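Local coordinates for coenzyme F420-dependent N(5),N(10)-methenyltetrahydromethanopterin reductase-related protein (Desulfurobacterium thermolithotrophum DSM 11699, PDB 6HUY) that binds the iron-guanylylpyridinol cofactor as an HmdII protein related to the [Fe]-hydrogenase Hmd, and probably takes methenyl-tetrahydrofolate as its pterin ligand, at the interface of chains B and A. Residues are numbered along the deposited sequence; one frame, centred on the assembly and turned at random. Chains: chain A, Coenzyme F420-dependent N(5),N(10)-methenyltetrahydromethanopterin reductase-related protein; chain B, Coenzyme F420-dependent N(5),N(10)-methenyltetrahydromethanopterin reductase-related protein.

Contact 1: the interface of chains B and A. Residues chain B 320, 324; chain A 244, 248, 315, 318, 320, 323.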
# COMPACT_ATOMS: atom_id res chain seq x y z
N SER B 320 1.44 -9.82 -1.66
CA SER B 320 2.51 -9.80 -2.66
C SER B 320 3.82 -10.42 -2.20
O SER B 320 4.38 -11.23 -2.96
CB SER B 320 2.75 -8.36 -3.12
OG SER B 320 3.83 -8.32 -4.03
N VAL B 324 5.71 -13.40 -4.18
CA VAL B 324 7.05 -13.17 -4.71
C VAL B 324 7.96 -14.37 -4.43
O VAL B 324 8.70 -14.83 -5.30
CB VAL B 324 7.65 -11.89 -4.11
CG1 VAL B 324 9.17 -11.87 -4.28
CG2 VAL B 324 7.02 -10.65 -4.77
N GLN A 244 1.47 -0.54 -2.52
CA GLN A 244 1.99 -1.90 -2.49
C GLN A 244 3.28 -1.97 -1.67
O GLN A 244 3.46 -2.89 -0.85
CB GLN A 244 2.23 -2.38 -3.92
CG GLN A 244 2.80 -3.79 -4.03
CD GLN A 244 1.85 -4.83 -3.46
OE1 GLN A 244 0.94 -5.32 -4.16
NE2 GLN A 244 2.04 -5.16 -2.19
N SER A 248 3.73 -4.32 1.57
CA SER A 248 4.70 -5.40 1.57
C SER A 248 5.72 -5.24 2.69
O SER A 248 6.09 -6.22 3.35
CB SER A 248 5.41 -5.47 0.23
OG SER A 248 4.49 -5.78 -0.80
N TYR A 315 10.85 -8.45 -2.85
CA TYR A 315 10.42 -7.37 -3.72
C TYR A 315 9.15 -6.80 -3.12
O TYR A 315 8.22 -7.54 -2.78
CB TYR A 315 10.21 -7.85 -5.16
CG TYR A 315 11.52 -8.16 -5.86
CD1 TYR A 315 12.39 -7.14 -6.25
CD2 TYR A 315 11.90 -9.49 -6.11
CE1 TYR A 315 13.59 -7.42 -6.85
CE2 TYR A 315 13.08 -9.78 -6.72
CZ TYR A 315 13.93 -8.75 -7.08
OH TYR A 315 15.11 -9.04 -7.69
N ALA A 318 6.01 -5.49 -6.33
CA ALA A 318 5.49 -6.37 -7.37
C ALA A 318 3.97 -6.43 -7.23
O ALA A 318 3.48 -6.85 -6.17
CB ALA A 318 6.10 -7.77 -7.25
N SER A 320 0.37 -7.70 -6.93
CA SER A 320 -0.25 -9.02 -6.78
C SER A 320 -1.02 -9.49 -8.00
O SER A 320 -0.95 -10.69 -8.31
CB SER A 320 -1.19 -9.04 -5.58
OG SER A 320 -0.43 -9.00 -4.40
N LEU A 323 1.52 -11.04 -10.29
CA LEU A 323 2.08 -12.28 -9.76
C LEU A 323 1.09 -13.42 -9.90
O LEU A 323 1.47 -14.53 -10.29
CB LEU A 323 2.50 -12.10 -8.30
CG LEU A 323 3.66 -11.14 -8.05
CD1 LEU A 323 3.79 -10.84 -6.57
CD2 LEU A 323 4.99 -11.71 -8.57
O HOH W 1 6.20 -7.07 -4.05

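Contact 2: the interface of chains B and A. Residues chain B 248, 251-252, 343; chain A 240, 319, 321-322.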
# COMPACT_ATOMS: atom_id res chain seq x y z
N SER B 248 -3.91 -3.31 -5.41
CA SER B 248 -4.37 -4.21 -6.47
C SER B 248 -5.51 -3.59 -7.26
O SER B 248 -5.57 -3.72 -8.48
CB SER B 248 -4.82 -5.53 -5.86
OG SER B 248 -3.77 -6.18 -5.18
N THR B 251 -3.96 -1.07 -9.69
CA THR B 251 -3.22 -1.72 -10.75
C THR B 251 -4.15 -2.38 -11.76
O THR B 251 -3.97 -2.23 -12.97
CB THR B 251 -2.26 -2.76 -10.17
OG1 THR B 251 -1.21 -2.08 -9.47
CG2 THR B 251 -1.64 -3.61 -11.28
N LYS B 252 -5.12 -3.16 -11.30
CA LYS B 252 -5.94 -3.91 -12.25
C LYS B 252 -7.13 -3.13 -12.78
O LYS B 252 -7.53 -3.33 -13.93
CB LYS B 252 -6.47 -5.21 -11.62
CG LYS B 252 -7.17 -6.06 -12.67
CD LYS B 252 -7.15 -7.53 -12.37
CE LYS B 252 -7.50 -8.38 -13.61
NZ LYS B 252 -6.25 -8.84 -14.31
N SER B 343 5.73 -4.21 -15.32
CA SER B 343 4.84 -3.26 -14.66
C SER B 343 5.16 -1.83 -15.08
O SER B 343 4.28 -1.06 -15.47
CB SER B 343 4.93 -3.40 -13.14
OG SER B 343 4.07 -2.47 -12.48
N ALA A 240 -0.22 2.98 -7.18
CA ALA A 240 -0.19 1.56 -6.87
C ALA A 240 1.13 1.16 -6.25
O ALA A 240 1.16 0.39 -5.29
CB ALA A 240 -0.47 0.74 -8.13
N PRO A 319 3.19 -6.03 -8.23
CA PRO A 319 1.73 -6.03 -8.06
C PRO A 319 1.17 -7.45 -7.97
O PRO A 319 1.47 -8.30 -8.80
CB PRO A 319 1.23 -5.30 -9.31
CG PRO A 319 2.44 -4.62 -9.89
CD PRO A 319 3.58 -5.48 -9.53
N PRO A 321 -1.78 -8.65 -8.71
CA PRO A 321 -2.48 -9.18 -9.90
C PRO A 321 -1.52 -9.70 -10.96
O PRO A 321 -1.84 -10.68 -11.64
CB PRO A 321 -3.30 -7.97 -10.40
CG PRO A 321 -3.42 -7.08 -9.21
CD PRO A 321 -2.15 -7.26 -8.43
N MET A 322 -0.34 -9.09 -11.10
CA MET A 322 0.63 -9.61 -12.06
C MET A 322 1.24 -10.92 -11.58
O MET A 322 1.46 -11.84 -12.39
CB MET A 322 1.72 -8.57 -12.31
CG MET A 322 1.24 -7.36 -13.10
SD MET A 322 2.56 -6.22 -13.51
CE MET A 322 3.56 -7.26 -14.56

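Contact 3: the interface of chains B and A. Residues chain B 327, 339, 342; chain A 322-323, 326.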
# COMPACT_ATOMS: atom_id res chain seq x y z
N MET B 327 7.05 -17.37 -6.50
CA MET B 327 7.52 -17.19 -7.87
C MET B 327 9.03 -17.38 -7.96
O MET B 327 9.53 -17.98 -8.92
CB MET B 327 7.15 -15.80 -8.37
CG MET B 327 5.81 -15.71 -9.01
SD MET B 327 5.89 -16.33 -10.69
CE MET B 327 6.77 -14.97 -11.41
N ILE B 339 9.18 -8.83 -14.03
CA ILE B 339 7.83 -8.39 -13.70
C ILE B 339 7.83 -6.91 -13.33
O ILE B 339 6.97 -6.15 -13.77
CB ILE B 339 7.26 -9.28 -12.58
CG1 ILE B 339 6.76 -10.59 -13.18
CG2 ILE B 339 6.14 -8.61 -11.85
CD1 ILE B 339 6.81 -11.72 -12.23
N GLU B 342 8.00 -5.24 -16.60
CA GLU B 342 6.72 -5.30 -17.28
C GLU B 342 5.71 -4.34 -16.65
O GLU B 342 4.93 -3.69 -17.36
CB GLU B 342 6.20 -6.75 -17.24
CG GLU B 342 4.82 -6.97 -17.87
CD GLU B 342 4.28 -8.39 -17.63
OE1 GLU B 342 4.97 -9.19 -16.95
OE2 GLU B 342 3.18 -8.71 -18.14
N MET A 322 -0.34 -9.09 -11.10
CA MET A 322 0.63 -9.61 -12.06
C MET A 322 1.24 -10.92 -11.58
O MET A 322 1.46 -11.84 -12.39
CB MET A 322 1.72 -8.57 -12.31
CG MET A 322 1.24 -7.36 -13.10
SD MET A 322 2.56 -6.22 -13.51
CE MET A 322 3.56 -7.26 -14.56
N LEU A 323 1.52 -11.04 -10.29
CA LEU A 323 2.08 -12.28 -9.76
C LEU A 323 1.09 -13.42 -9.90
O LEU A 323 1.47 -14.53 -10.29
CB LEU A 323 2.50 -12.10 -8.30
CG LEU A 323 3.66 -11.14 -8.05
CD1 LEU A 323 3.79 -10.84 -6.57
CD2 LEU A 323 4.99 -11.71 -8.57
N HIS A 326 0.95 -14.40 -13.71
CA HIS A 326 2.12 -15.18 -14.11
C HIS A 326 2.06 -16.59 -13.55
O HIS A 326 2.41 -17.56 -14.23
CB HIS A 326 3.40 -14.49 -13.64
CG HIS A 326 3.97 -13.51 -14.63
ND1 HIS A 326 5.10 -13.79 -15.37
CD2 HIS A 326 3.57 -12.27 -14.98
CE1 HIS A 326 5.37 -12.75 -16.15
NE2 HIS A 326 4.46 -11.82 -15.93

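Contact 1: the interface of chains B and A
B:Ser320 touches A:Gln244 and A:Ala318 at once, an example of how a small side chain at a helix start can be read by another subunit. Its CB rests against the amide of A:Gln244, 3.7 Å from the carbon CD, with the hydroxyl of A:Ser320 also nearby. That amide is brought against CB of the serine by a bend in its own chain at chi2 (63°). One bond further, OG of B:Ser320 donates a hydrogen bond to the backbone oxygen O of A:Ala318 at 2.6 Å. The donor lies in the carbonyl plane, at 147° to the C=O bond. The hydroxyl also meets a water at 2.7 Å from OG of B:Ser320, and this water lies 2.8 Å from N of A:Ala318, bridging the serine to the same loop residue. Methyl CD1 of A:Leu323 packs beside OG. A turn later, B:Val324 puts CG2 3.7 Å from CD1 of A:Leu323 and also against CB of A:Ala318. Its other methyl, CG1, reaches the ring of A:Tyr315, the two side chains running at roughly a right angle. The site joins the start of helix 320-331 of chain B to the loop before helix 320-330 of chain A, beside the long helix 232-262 of chain A.

Contact 2: the interface of chains B and A
In this Hmd-family protein the proline rings of A:Pro319 and A:Pro321 meet chain B through their outer methylene carbons. In A:Pro319, CB faces B:Thr251, with CG2 of that threonine 3.9 Å from CB of the proline, while the neighbouring ring carbon CG looks to the hydroxyl OG of B:Ser343 at 3.7 Å. A:Pro321 offers CG and CD to B:Ser248, whose CB is 3.9 Å from CG of the proline. B:Lys252 lies farther off, its CB the nearest part to A:Pro321. The two prolines flank the start of helix 320-330, a placement in which rigid rings give a helix start a fixed, apolar outline. Helix 232-262 of chain B supplies much of the opposing surface, with B:Ser343 coming from helix 333-348. B:Thr251 is wedged in: its hydroxyl OG1 points at the methyl CB of A:Ala240, 3.2 Å away, and its methyl, anti to the backbone N, turns to A:Pro319. Were A:Pro321 replaced by a glycine, B:Ser248 would probably lose the ring carbons it packs on, leaving a gap beside helix 232-262 of chain B and a helix start freer to move. On the far flank A:Met322 lays its sulfur SD 3.7 Å from CB of B:Ser343, and the bend at chi3 (64°) carries its methyl CE past the serine side chain toward the backbone N of B:Ser343.

Contact 3: the interface of chains B and A
B:Ile339 sits between A:Leu323, A:His326 and A:Met322, and shows how a branched aliphatic residue can serve several partners with separate atoms. Its CD1 meets CD2 of A:Leu323 at 4.1 Å, the two side chains running nearly perpendicular, and its CG2 turns to CE of A:Met322. Between these, CG1 lies over one face of the A:His326 imidazole, 3.9 Å from the ring centroid and shifted toward the rim, a CH-pi contact. B:Met327 closes the apolar region from helix 320-331: CG touches the same leucine methyl, CD2, and CE, folded back by bends at chi2 and chi3, reaches CB of A:His326 at 4.1 Å. Farther out, the terminal methyl of A:Met322 packs along B:Glu342, with CE of the methionine 3.4 Å from the carboxylate carbon CD. This packing covers the acid's aliphatic stem and part of its head. The glutamate chain is extended, with CG anti to the backbone N (chi1 177°), which carries the carboxylate out to the polar rim. There A:His326 donates from NE2 to OE1 of B:Glu342 over 2.9 Å, close to straight at 159°. Together with B:Ile339 over its face, this bond is likely to fix the imidazole's rotation. The carboxylate and ring planes are turned 63° apart, and OE1 accepts through its syn lone pair, nearly in the plane of the imidazole.

The centres of contacts 1, 2 and 3 lie about 9 Å from one another, so they are probably neighbouring patches of one surface between the subunits. Helix 320-330 of chain A contributes to each: A:Leu323 is shared by contacts 1 and 3, and A:Met322 by contacts 2 and 3. Chain B answers with helix 320-331 in contacts 1 and 3, helix 333-348 in contacts 2 and 3, and helix 232-262 in contact 2. Such interlocking of C-terminal helices fits the intertwined homodimer typical of Hmd proteins, and the pair seen here is probably the biological dimer.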